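Local coordinates for TNF receptor-associated factor 5 (Mus musculus, PDB 4GJH), which probably acts as a trimeric adaptor in tumour necrosis factor receptor signalling, its TRAF domain recruiting receptors and partner proteins, at residues A20-K25 with P52-R57. Residues are numbered along the deposited sequence; the frame is centred on the assembly and turned at random.
Sequences ACYSGK and PFYTSR
Arg-57 and Tyr-22 stack where the TRAF domain passes from helix 3-19, which has the place of the family's coiled coil, into the MATH beta-sandwich. The guanidinium lies nearly flat on the phenol, planes 19° apart; Arg-57 CZ stands 3.9 Å from the centroid of the Tyr-22 ring and 16° off its normal, a cation-pi geometry. Displacement toward the rim puts NH1 of Arg-57 3.4 Å from Tyr-22 CE2, and Arg-57 CD adds a CH-pi contact over the ring. The arginine leaves its backbone with CG anti to N (chi1 179°), then bends at chi2 and chi3 to come over the phenol. Tyr-22 and Tyr-54 run side by side in the same direction, but their near-parallel rings are slid so far that centroids sit 5.0 Å apart; overlap is slight, with Tyr-22 CE1 3.5 Å from Tyr-54 CD2. Ala-20 CB approaches the edge of the Tyr-54 ring, 4.1 Å from CE2.

Two backbone bonds join the two segments, both at Tyr-54: its N donates to Cys-21 O at 2.9 Å, and its O accepts from Gly-24 N at 2.7 Å. Gly-24, at positive phi, also meets the edge of Phe-53. Beyond these, Phe-53 bonds through its backbone to Leu-62 and Gly-24 to Val-170, tying the junction to both sheets. Arg-57 of a second subunit packs on Cys-21 and Tyr-22, while Arg-57 here reaches Ala-20 of the third. Thr-55 OG1 hydrogen-bonds Tyr-60 N.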
loop_
_atom_site.group_PDB
_atom_site.type_symbol
_atom_site.label_atom_id
_atom_site.label_comp_id
_atom_site.label_asym_id
_atom_site.label_seq_id
_atom_site.Cartn_x
_atom_site.Cartn_y
_atom_site.Cartn_z
ATOM N N ALA C 20 5.915 -1.688 4.343
ATOM C CA ALA C 20 4.796 -2.441 4.873
ATOM C C ALA C 20 4.258 -3.509 3.897
ATOM O O ALA C 20 4.205 -3.290 2.681
ATOM C CB ALA C 20 3.717 -1.506 5.304
ATOM N N CYS C 21 3.879 -4.667 4.445
ATOM C CA CYS C 21 3.245 -5.747 3.681
ATOM C C CYS C 21 2.047 -6.192 4.468
ATOM O O CYS C 21 2.070 -6.108 5.695
ATOM C CB CYS C 21 4.180 -6.948 3.521
ATOM S SG CYS C 21 5.726 -6.618 2.645
ATOM N N TYR C 22 1.023 -6.710 3.788
ATOM C CA TYR C 22 -0.238 -6.987 4.466
ATOM C C TYR C 22 -0.798 -8.382 4.280
ATOM O O TYR C 22 -2.015 -8.576 4.255
ATOM C CB TYR C 22 -1.275 -5.950 4.084
ATOM C CG TYR C 22 -0.856 -4.554 4.436
ATOM C CD1 TYR C 22 -1.157 -4.013 5.673
ATOM C CD2 TYR C 22 -0.150 -3.776 3.533
ATOM C CE1 TYR C 22 -0.766 -2.735 5.998
ATOM C CE2 TYR C 22 0.244 -2.498 3.845
ATOM C CZ TYR C 22 -0.071 -1.980 5.072
ATOM O OH TYR C 22 0.323 -0.702 5.383
ATOM N N SER C 23 0.088 -9.360 4.181
ATOM C CA SER C 23 -0.348 -10.738 4.022
ATOM C C SER C 23 0.370 -11.667 4.965
ATOM O O SER C 23 0.474 -12.864 4.694
ATOM C CB SER C 23 -0.103 -11.197 2.604
ATOM O OG SER C 23 -0.679 -10.268 1.716
ATOM N N GLY C 24 0.855 -11.113 6.071
ATOM C CA GLY C 24 1.586 -11.892 7.051
ATOM C C GLY C 24 2.913 -12.419 6.531
ATOM O O GLY C 24 3.460 -13.389 7.049
ATOM N N LYS C 25 3.444 -11.770 5.509
ATOM C CA LYS C 25 4.646 -12.255 4.859
ATOM C C LYS C 25 5.676 -11.131 4.854
ATOM O O LYS C 25 5.383 -10.012 4.428
ATOM C CB LYS C 25 4.305 -12.662 3.426
ATOM C CG LYS C 25 4.946 -13.936 2.933
ATOM C CD LYS C 25 5.031 -13.947 1.393
ATOM C CE LYS C 25 5.865 -12.763 0.857
ATOM N NZ LYS C 25 6.120 -12.802 -0.622
ATOM N N PRO C 52 7.907 -2.773 10.161
ATOM C CA PRO C 52 6.685 -3.474 10.568
ATOM C C PRO C 52 5.945 -4.085 9.382
ATOM O O PRO C 52 5.818 -3.417 8.353
ATOM C CB PRO C 52 5.838 -2.347 11.169
ATOM C CG PRO C 52 6.854 -1.361 11.671
ATOM C CD PRO C 52 7.946 -1.380 10.639
ATOM N N PHE C 53 5.472 -5.327 9.520
ATOM C CA PHE C 53 4.520 -5.895 8.561
ATOM C C PHE C 53 3.259 -6.387 9.259
ATOM O O PHE C 53 3.187 -6.385 10.481
ATOM C CB PHE C 53 5.137 -7.004 7.735
ATOM C CG PHE C 53 5.495 -8.223 8.529
ATOM C CD1 PHE C 53 4.825 -9.431 8.323
ATOM C CD2 PHE C 53 6.511 -8.177 9.466
ATOM C CE1 PHE C 53 5.162 -10.572 9.043
ATOM C CE2 PHE C 53 6.857 -9.313 10.204
ATOM C CZ PHE C 53 6.181 -10.516 9.988
ATOM N N TYR C 54 2.261 -6.793 8.477
ATOM C CA TYR C 54 0.924 -7.038 9.011
ATOM C C TYR C 54 0.294 -8.292 8.478
ATOM O O TYR C 54 0.595 -8.714 7.364
ATOM C CB TYR C 54 0.021 -5.886 8.635
ATOM C CG TYR C 54 0.523 -4.561 9.099
ATOM C CD1 TYR C 54 -0.004 -3.964 10.225
ATOM C CD2 TYR C 54 1.537 -3.911 8.427
ATOM C CE1 TYR C 54 0.445 -2.748 10.664
ATOM C CE2 TYR C 54 1.996 -2.690 8.863
ATOM C CZ TYR C 54 1.437 -2.102 9.989
ATOM O OH TYR C 54 1.870 -0.856 10.442
ATOM N N THR C 55 -0.613 -8.866 9.265
ATOM C CA THR C 55 -1.365 -10.038 8.822
ATOM C C THR C 55 -2.460 -9.628 7.826
ATOM O O THR C 55 -2.880 -10.423 6.986
ATOM C CB THR C 55 -1.996 -10.808 10.009
ATOM O OG1 THR C 55 -2.838 -9.929 10.769
ATOM C CG2 THR C 55 -0.937 -11.352 10.897
ATOM N N SER C 56 -2.914 -8.382 7.940
ATOM C CA SER C 56 -3.924 -7.821 7.059
ATOM C C SER C 56 -3.926 -6.341 7.329
ATOM O O SER C 56 -3.358 -5.906 8.324
ATOM C CB SER C 56 -5.307 -8.425 7.318
ATOM O OG SER C 56 -5.833 -8.053 8.576
ATOM N N ARG C 57 -4.548 -5.560 6.445
ATOM C CA ARG C 57 -4.453 -4.105 6.551
ATOM C C ARG C 57 -4.822 -3.664 7.958
ATOM O O ARG C 57 -4.167 -2.787 8.524
ATOM C CB ARG C 57 -5.324 -3.394 5.515
ATOM C CG ARG C 57 -5.284 -1.852 5.599
ATOM C CD ARG C 57 -4.143 -1.220 4.784
ATOM N NE ARG C 57 -4.016 -1.865 3.473
ATOM C CZ ARG C 57 -3.140 -1.505 2.538
ATOM N NH1 ARG C 57 -2.305 -0.483 2.758
ATOM N NH2 ARG C 57 -3.096 -2.164 1.382
#